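Local structure of endonuclease IV (Thermus thermophilus, 3AAM) at residues I33-P38 against A91-K96; R113-K118 against L155-A160; D169-Y174 against D217-L222. The protein cleaves phosphodiester bonds of DNA at apurinic or apyrimidinic sites during base excision repair, using bound metal ions, and also has 3'-5' exonuclease activity. All coordinates share one frame; numbering follows the deposited sequence.

Contact 1: I33-P38 against A91-K96; sequences IFAKSP and ADDLEK
In this TIM barrel, the barrel strand 31-34 and the loop after it meet the outer helix 82-100 through a salt-bridge network. Ile33 contributes backbone hydrogen bonds to Val67 and His69, which tie it into the parallel sheet. Phe34 turns its ring to Pro38, whose CB sits over the centre of one ring face, so the loop folds back on its own strand. At Ala35 the chain reaches the helix: its CA lies 5.8 Å from the CA of Asp93, and its methyl touches Asp93 OD1 and Lys96 CB. A water joins Ala35 N to Asp93 OD1, accepting from the amide and donating to the carboxylate. Lys36 supplies the charge. Its CG occupies the crowded position between the backbone N and the carbonyl carbon (chi1 69°), and the chain bends again at chi2 (-91°) before running out extended. Two consecutive helix carboxylates grip the ammonium in different ways. Asp93 is crossed at about a right angle, with Lys36 NZ 2.7 Å from Asp93 OD1 and well above the carboxylate plane. Asp92 is met tip to tip, Lys36 NZ standing 2.9 Å from Asp92 OD2 on its anti lone pair. Lys36 NZ also makes a hydrogen bond to Ser89 OG, one turn earlier in the helix. The second oxygen of Asp92 extends the network along the helix: Asp92 OD1 receives Lys96 NZ at 2.8 Å on its syn lone pair.

Contact 2: R113-K118 against L155-A160; sequences RPERVK and LAWLVA
Lys118 sets its CG anti to the backbone N (chi1 -171°) and continues fully extended, while Trp157 also places CG anti to its backbone N (chi1 169°); together these torsions run the lysine chain obliquely under one face of the indole. Lys118 CD lies 4.2 Å from the centroid of the six-membered ring of Trp157, close to the ring normal, a CH-pi contact. Further along, the ammonium stands over the same face in a cation-pi contact, Lys118 NZ being 4.4 Å from the centroid of the Trp157 five-membered ring. Two backbone carbonyls at the C-terminal end of helix 152-159 then take its N-H groups. Lys118 NZ bonds Trp157 O at 2.9 Å, nearly along the C=O axis, and Ala160 O at 2.9 Å in the carbonyl plane, on a lone pair. Such a helix end would probably favour the positive charge. Trp157 O also accepts from Ala160 N, whereas Leu158 O, buried against the lysine methylenes, has no hydrogen-bonding partner. An alanine in place of Lys118 would remove both carbonyl bonds and the cover of the indole face, and would probably loosen the link between the two helices. The edge of the indole is fitted against the first turn of helix 114-128: Trp157 CZ3 is 3.6 Å from Pro114 O, in the ring plane, and Trp157 CH2 reaches Glu115 CA. Nearer the core, Leu158 CD2 touches Pro114 O and packs 4.2 Å from Val117 CG1. The segment axes pass 10.0 Å apart at -41°. Because the segments are the first turn of helix 114-128 and the last of helix 152-159, the start of one helix meets the end of the other, both belonging to the outer helical layer of the TIM barrel.

Contact 3: D169-Y174 against D217-L222; sequences DTCHAY and DHHAHL. With MN (manganese (II) ion), chain B.
The imidazole of His172 and the carboxylate of Asp217 are set almost perpendicular, their planes 85° apart, and a manganese ion occupies the point where they converge. His172 binds it through NE2 at 2.2 Å. Asp217 chelates with both oxygens, OD1 at 2.4 Å and OD2 at 2.5 Å from the ion, so the close approach of these oxygens to His172 NE2 reflects shared coordination and not a hydrogen bond. His219 brings its NE2 to 2.3 Å from the metal; its ring meets that of His172 rim to rim, with planes at 49° and neither lying over the other's face. A water and one further atom from elsewhere in the structure complete the ligand set. Each imidazole is fixed at its other nitrogen, His172 ND1 by Asn140 O and His219 ND1 by Glu248 O, leaving NE2 to the ion. Asp169 is a second-shell residue: its CG lies 3.4 Å above the centre of one face of His172. The same carboxylate N-caps the helix, Asp169 OD1 accepting from His172 N at 2.9 Å in a nearly straight bond and more weakly from Cys171 N. Cys171, with SG anti to its backbone N, points toward the other segment, its sulfur 3.9 Å from His219 CD2 and also near His218 O. Cys171 also touches Asn206 and Ser208 of strand 202-208, which pairs antiparallel with strand 219-220 and parallel with strand 165-169, whose end leads directly into helix 170-176.

Overall arrangement
The three contacts follow one another along the chain within a single TIM barrel; their centres are 22 to 23 Å apart, and no two of the contacts touch. Contact 3 supplies three of the residues that bind the manganese ion. Contacts 1 and 3 both reach the barrel sheet, on opposite sides of the chain's centre, with nearest atoms about 9 Å apart; contact 1 lies away from the metal site. Contact 2 comes within about 7 Å of contact 3 at the nearest atoms, and the Leu158 side chain is about 12 Å from that of the metal ligand His172. Helix 114-128 connects contacts 1 and 2: its start lies in segment 113-118 of contact 2, while Leu94 of contact 1 touches Leu125 and Ala128 farther along it.

Contact 1: I33-P38 against A91-K96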
# COMPACT_ATOMS: atom_id res chain seq x y z
N ILE A 33 8.08 -0.44 -2.88
CA ILE A 33 8.60 -0.73 -4.22
C ILE A 33 7.69 -1.74 -4.90
O ILE A 33 6.80 -2.31 -4.28
CB ILE A 33 10.00 -1.37 -4.16
CG1 ILE A 33 9.95 -2.63 -3.30
CG2 ILE A 33 11.02 -0.38 -3.61
CD1 ILE A 33 11.22 -3.48 -3.38
N PHE A 34 7.92 -1.94 -6.20
CA PHE A 34 7.19 -2.95 -6.96
C PHE A 34 8.18 -4.11 -6.98
O PHE A 34 9.36 -3.92 -6.67
CB PHE A 34 6.93 -2.51 -8.40
CG PHE A 34 5.88 -1.45 -8.54
CD1 PHE A 34 4.60 -1.64 -8.04
CD2 PHE A 34 6.16 -0.26 -9.22
CE1 PHE A 34 3.61 -0.68 -8.22
CE2 PHE A 34 5.17 0.71 -9.40
CZ PHE A 34 3.90 0.50 -8.90
N ALA A 35 7.71 -5.31 -7.34
CA ALA A 35 8.59 -6.47 -7.43
C ALA A 35 9.01 -6.69 -8.88
O ALA A 35 9.85 -7.54 -9.18
CB ALA A 35 7.88 -7.71 -6.88
N LYS A 36 8.41 -5.90 -9.77
CA LYS A 36 8.71 -5.93 -11.20
C LYS A 36 7.96 -4.76 -11.83
O LYS A 36 7.10 -4.16 -11.19
CB LYS A 36 8.27 -7.25 -11.84
CG LYS A 36 6.76 -7.48 -11.92
CD LYS A 36 6.24 -8.20 -10.70
CE LYS A 36 4.86 -8.77 -10.95
NZ LYS A 36 4.44 -9.66 -9.84
N SER A 37 8.29 -4.44 -13.08
CA SER A 37 7.61 -3.33 -13.75
C SER A 37 6.11 -3.58 -13.71
O SER A 37 5.64 -4.65 -14.08
CB SER A 37 8.08 -3.21 -15.20
OG SER A 37 7.42 -2.14 -15.85
N PRO A 38 5.34 -2.58 -13.27
CA PRO A 38 3.88 -2.69 -13.19
C PRO A 38 3.19 -2.72 -14.55
O PRO A 38 2.03 -3.12 -14.65
CB PRO A 38 3.48 -1.47 -12.36
CG PRO A 38 4.52 -0.47 -12.75
CD PRO A 38 5.79 -1.28 -12.72
N ALA A 91 1.21 -13.98 -6.59
CA ALA A 91 1.99 -15.02 -5.92
C ALA A 91 3.47 -14.68 -6.09
O ALA A 91 4.27 -14.87 -5.17
CB ALA A 91 1.69 -16.38 -6.53
N ASP A 92 3.82 -14.16 -7.26
CA ASP A 92 5.21 -13.78 -7.53
C ASP A 92 5.61 -12.66 -6.58
O ASP A 92 6.71 -12.69 -6.02
CB ASP A 92 5.36 -13.32 -8.99
CG ASP A 92 6.70 -12.64 -9.25
OD1 ASP A 92 7.75 -13.32 -9.16
OD2 ASP A 92 6.71 -11.43 -9.53
N ASP A 93 4.74 -11.67 -6.40
CA ASP A 93 5.03 -10.57 -5.49
C ASP A 93 5.31 -11.09 -4.09
O ASP A 93 6.25 -10.65 -3.43
CB ASP A 93 3.86 -9.57 -5.40
CG ASP A 93 3.64 -8.79 -6.69
OD1 ASP A 93 4.63 -8.46 -7.38
OD2 ASP A 93 2.47 -8.49 -6.99
N LEU A 94 4.50 -12.04 -3.64
CA LEU A 94 4.66 -12.61 -2.31
C LEU A 94 5.95 -13.41 -2.17
O LEU A 94 6.62 -13.34 -1.14
CB LEU A 94 3.45 -13.49 -1.98
CG LEU A 94 2.13 -12.74 -1.80
CD1 LEU A 94 0.96 -13.71 -1.87
CD2 LEU A 94 2.14 -12.00 -0.48
N GLU A 95 6.28 -14.18 -3.20
CA GLU A 95 7.49 -14.99 -3.21
C GLU A 95 8.73 -14.09 -3.19
O GLU A 95 9.69 -14.35 -2.47
CB GLU A 95 7.50 -15.89 -4.44
CG GLU A 95 6.49 -17.03 -4.37
CD GLU A 95 6.07 -17.55 -5.73
OE1 GLU A 95 6.79 -17.29 -6.72
OE2 GLU A 95 5.01 -18.22 -5.82
N LYS A 96 8.69 -13.02 -3.98
CA LYS A 96 9.81 -12.08 -4.04
C LYS A 96 9.94 -11.37 -2.69
O LYS A 96 11.04 -11.19 -2.18
CB LYS A 96 9.59 -11.07 -5.18
CG LYS A 96 9.64 -11.68 -6.58
CD LYS A 96 11.07 -12.00 -6.99
CE LYS A 96 11.15 -12.99 -8.17
NZ LYS A 96 10.47 -12.53 -9.41
O HOH W 1 4.97 -5.85 -7.90
O HOH W 2 9.08 -10.08 -10.10
O HOH W 3 1.93 -7.60 -9.39

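Contact 2: R113-K118 against L155-A160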
# COMPACT_ATOMS: atom_id res chain seq x y z
N ARG A 113 -17.17 -9.96 -8.21
CA ARG A 113 -17.79 -10.50 -7.00
C ARG A 113 -16.78 -10.49 -5.86
O ARG A 113 -15.64 -10.91 -6.03
CB ARG A 113 -18.24 -11.95 -7.24
CG ARG A 113 -19.30 -12.12 -8.31
CD ARG A 113 -19.70 -13.59 -8.48
NE ARG A 113 -18.63 -14.40 -9.07
CZ ARG A 113 -17.87 -15.26 -8.40
NH1 ARG A 113 -18.05 -15.43 -7.10
NH2 ARG A 113 -16.93 -15.95 -9.03
N PRO A 114 -17.18 -10.00 -4.68
CA PRO A 114 -16.23 -9.98 -3.56
C PRO A 114 -15.72 -11.39 -3.26
O PRO A 114 -14.56 -11.57 -2.90
CB PRO A 114 -17.06 -9.41 -2.41
CG PRO A 114 -17.97 -8.45 -3.12
CD PRO A 114 -18.41 -9.25 -4.33
N GLU A 115 -16.59 -12.38 -3.44
CA GLU A 115 -16.21 -13.77 -3.19
C GLU A 115 -15.08 -14.23 -4.11
O GLU A 115 -14.23 -15.03 -3.72
CB GLU A 115 -17.42 -14.70 -3.37
CG GLU A 115 -18.54 -14.47 -2.36
CD GLU A 115 -19.56 -13.43 -2.81
OE1 GLU A 115 -19.25 -12.63 -3.72
OE2 GLU A 115 -20.67 -13.42 -2.25
N ARG A 116 -15.07 -13.72 -5.34
CA ARG A 116 -14.03 -14.07 -6.30
C ARG A 116 -12.70 -13.47 -5.87
O ARG A 116 -11.64 -14.09 -6.02
CB ARG A 116 -14.42 -13.55 -7.69
CG ARG A 116 -13.43 -13.85 -8.81
CD ARG A 116 -13.23 -15.34 -9.04
NE ARG A 116 -12.71 -15.58 -10.38
CZ ARG A 116 -12.35 -16.78 -10.84
NH1 ARG A 116 -12.43 -17.85 -10.07
NH2 ARG A 116 -11.91 -16.90 -12.08
N VAL A 117 -12.75 -12.27 -5.31
CA VAL A 117 -11.55 -11.59 -4.84
C VAL A 117 -10.92 -12.37 -3.68
O VAL A 117 -9.71 -12.61 -3.66
CB VAL A 117 -11.86 -10.14 -4.38
CG1 VAL A 117 -10.65 -9.53 -3.72
CG2 VAL A 117 -12.28 -9.30 -5.58
N LYS A 118 -11.75 -12.78 -2.72
CA LYS A 118 -11.25 -13.53 -1.58
C LYS A 118 -10.63 -14.83 -2.09
O LYS A 118 -9.54 -15.22 -1.67
CB LYS A 118 -12.39 -13.83 -0.59
CG LYS A 118 -11.92 -14.42 0.73
CD LYS A 118 -13.03 -14.38 1.76
CE LYS A 118 -12.50 -14.61 3.17
NZ LYS A 118 -13.57 -14.43 4.19
N LEU A 155 -14.31 -5.08 3.50
CA LEU A 155 -12.93 -5.48 3.71
C LEU A 155 -12.84 -6.40 4.91
O LEU A 155 -12.07 -7.36 4.91
CB LEU A 155 -12.03 -4.26 3.94
CG LEU A 155 -11.63 -3.42 2.73
CD1 LEU A 155 -12.87 -2.79 2.11
CD2 LEU A 155 -10.63 -2.36 3.14
N ALA A 156 -13.61 -6.10 5.95
CA ALA A 156 -13.60 -6.93 7.15
C ALA A 156 -14.01 -8.35 6.78
O ALA A 156 -13.44 -9.32 7.28
CB ALA A 156 -14.53 -6.36 8.20
N TRP A 157 -15.01 -8.48 5.91
CA TRP A 157 -15.45 -9.81 5.50
C TRP A 157 -14.37 -10.48 4.65
O TRP A 157 -14.10 -11.67 4.80
CB TRP A 157 -16.75 -9.73 4.69
CG TRP A 157 -17.07 -11.03 4.03
CD1 TRP A 157 -17.64 -12.13 4.62
CD2 TRP A 157 -16.73 -11.42 2.70
NE1 TRP A 157 -17.66 -13.18 3.73
CE2 TRP A 157 -17.11 -12.77 2.55
CE3 TRP A 157 -16.13 -10.76 1.62
CZ2 TRP A 157 -16.91 -13.48 1.36
CZ3 TRP A 157 -15.93 -11.46 0.44
CH2 TRP A 157 -16.32 -12.80 0.31
N LEU A 158 -13.76 -9.71 3.75
CA LEU A 158 -12.71 -10.22 2.87
C LEU A 158 -11.55 -10.86 3.62
O LEU A 158 -11.03 -11.89 3.19
CB LEU A 158 -12.16 -9.10 1.98
CG LEU A 158 -12.86 -8.77 0.66
CD1 LEU A 158 -12.12 -7.63 -0.02
CD2 LEU A 158 -12.87 -9.99 -0.24
N VAL A 159 -11.15 -10.25 4.73
CA VAL A 159 -10.02 -10.77 5.50
C VAL A 159 -10.42 -11.72 6.62
O VAL A 159 -9.55 -12.35 7.24
CB VAL A 159 -9.18 -9.61 6.10
CG1 VAL A 159 -8.77 -8.65 4.99
CG2 VAL A 159 -9.97 -8.88 7.19
N ALA A 160 -11.71 -11.85 6.88
CA ALA A 160 -12.19 -12.74 7.93
C ALA A 160 -11.78 -14.19 7.66
O ALA A 160 -11.91 -14.68 6.54
CB ALA A 160 -13.70 -12.64 8.06

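Contact 3: D169-Y174 against D217-L222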
# COMPACT_ATOMS: atom_id res chain seq x y z
N ASP A 169 -6.27 3.48 2.32
CA ASP A 169 -5.86 4.52 1.40
C ASP A 169 -6.86 5.65 1.63
O ASP A 169 -8.06 5.50 1.39
CB ASP A 169 -5.89 4.06 -0.06
CG ASP A 169 -5.38 5.12 -1.01
OD1 ASP A 169 -5.92 6.25 -0.99
OD2 ASP A 169 -4.44 4.84 -1.78
N THR A 170 -6.36 6.78 2.12
CA THR A 170 -7.21 7.93 2.41
C THR A 170 -7.86 8.56 1.18
O THR A 170 -8.95 9.12 1.27
CB THR A 170 -6.40 8.99 3.16
OG1 THR A 170 -5.13 9.15 2.51
CG2 THR A 170 -6.18 8.56 4.60
N CYS A 171 -7.18 8.50 0.03
CA CYS A 171 -7.73 9.06 -1.20
C CYS A 171 -8.91 8.20 -1.61
O CYS A 171 -9.99 8.70 -1.92
CB CYS A 171 -6.68 9.06 -2.31
SG CYS A 171 -7.30 9.61 -3.93
N HIS A 172 -8.70 6.88 -1.60
CA HIS A 172 -9.76 5.95 -1.97
C HIS A 172 -10.97 6.11 -1.05
O HIS A 172 -12.11 6.14 -1.51
CB HIS A 172 -9.26 4.51 -1.88
CG HIS A 172 -8.18 4.18 -2.86
ND1 HIS A 172 -7.58 2.94 -2.91
CD2 HIS A 172 -7.58 4.92 -3.82
CE1 HIS A 172 -6.66 2.94 -3.86
NE2 HIS A 172 -6.64 4.13 -4.43
N ALA A 173 -10.70 6.22 0.25
CA ALA A 173 -11.77 6.38 1.23
C ALA A 173 -12.58 7.64 0.96
O ALA A 173 -13.81 7.61 0.98
CB ALA A 173 -11.18 6.42 2.64
N TYR A 174 -11.88 8.74 0.71
CA TYR A 174 -12.54 10.01 0.44
C TYR A 174 -13.41 9.88 -0.80
O TYR A 174 -14.57 10.28 -0.81
CB TYR A 174 -11.49 11.11 0.25
CG TYR A 174 -12.05 12.51 0.26
CD1 TYR A 174 -12.68 13.02 1.40
CD2 TYR A 174 -11.93 13.34 -0.85
CE1 TYR A 174 -13.18 14.31 1.42
CE2 TYR A 174 -12.43 14.64 -0.84
CZ TYR A 174 -13.06 15.11 0.30
OH TYR A 174 -13.56 16.40 0.33
N ASP A 217 -10.37 8.23 -8.44
CA ASP A 217 -9.15 7.78 -7.80
C ASP A 217 -7.97 8.50 -8.46
O ASP A 217 -7.39 8.00 -9.41
CB ASP A 217 -8.99 6.26 -7.96
CG ASP A 217 -7.73 5.72 -7.30
OD1 ASP A 217 -7.04 6.49 -6.60
OD2 ASP A 217 -7.44 4.52 -7.48
N HIS A 218 -7.64 9.67 -7.93
CA HIS A 218 -6.56 10.49 -8.46
C HIS A 218 -5.77 11.06 -7.28
O HIS A 218 -6.19 12.02 -6.65
CB HIS A 218 -7.18 11.61 -9.31
CG HIS A 218 -6.19 12.38 -10.13
ND1 HIS A 218 -6.58 13.32 -11.05
CD2 HIS A 218 -4.84 12.36 -10.16
CE1 HIS A 218 -5.51 13.85 -11.62
NE2 HIS A 218 -4.44 13.28 -11.09
N HIS A 219 -4.62 10.45 -6.99
CA HIS A 219 -3.79 10.88 -5.87
C HIS A 219 -3.23 12.28 -6.05
O HIS A 219 -2.99 12.73 -7.17
CB HIS A 219 -2.60 9.94 -5.66
CG HIS A 219 -2.97 8.49 -5.56
ND1 HIS A 219 -2.02 7.49 -5.47
CD2 HIS A 219 -4.17 7.86 -5.55
CE1 HIS A 219 -2.61 6.32 -5.42
NE2 HIS A 219 -3.92 6.51 -5.47
N ALA A 220 -3.01 12.96 -4.93
CA ALA A 220 -2.44 14.30 -4.92
C ALA A 220 -1.41 14.36 -3.79
O ALA A 220 -1.55 13.66 -2.78
CB ALA A 220 -3.52 15.35 -4.69
N HIS A 221 -0.39 15.19 -3.97
CA HIS A 221 0.65 15.37 -2.96
C HIS A 221 0.04 15.91 -1.68
O HIS A 221 -1.10 16.40 -1.67
CB HIS A 221 1.70 16.38 -3.45
CG HIS A 221 2.43 15.96 -4.69
ND1 HIS A 221 3.15 14.79 -4.77
CD2 HIS A 221 2.55 16.56 -5.89
CE1 HIS A 221 3.70 14.69 -5.97
NE2 HIS A 221 3.35 15.76 -6.67
N LEU A 222 0.78 15.83 -0.58
CA LEU A 222 0.29 16.33 0.69
C LEU A 222 -0.03 17.82 0.57
O LEU A 222 0.73 18.58 -0.04
CB LEU A 222 1.33 16.10 1.79
CG LEU A 222 1.72 14.63 1.97
CD1 LEU A 222 2.81 14.52 3.03
CD2 LEU A 222 0.51 13.80 2.36
MN MN B . -5.37 4.86 -6.12
O HOH W 4 -4.39 5.19 -8.41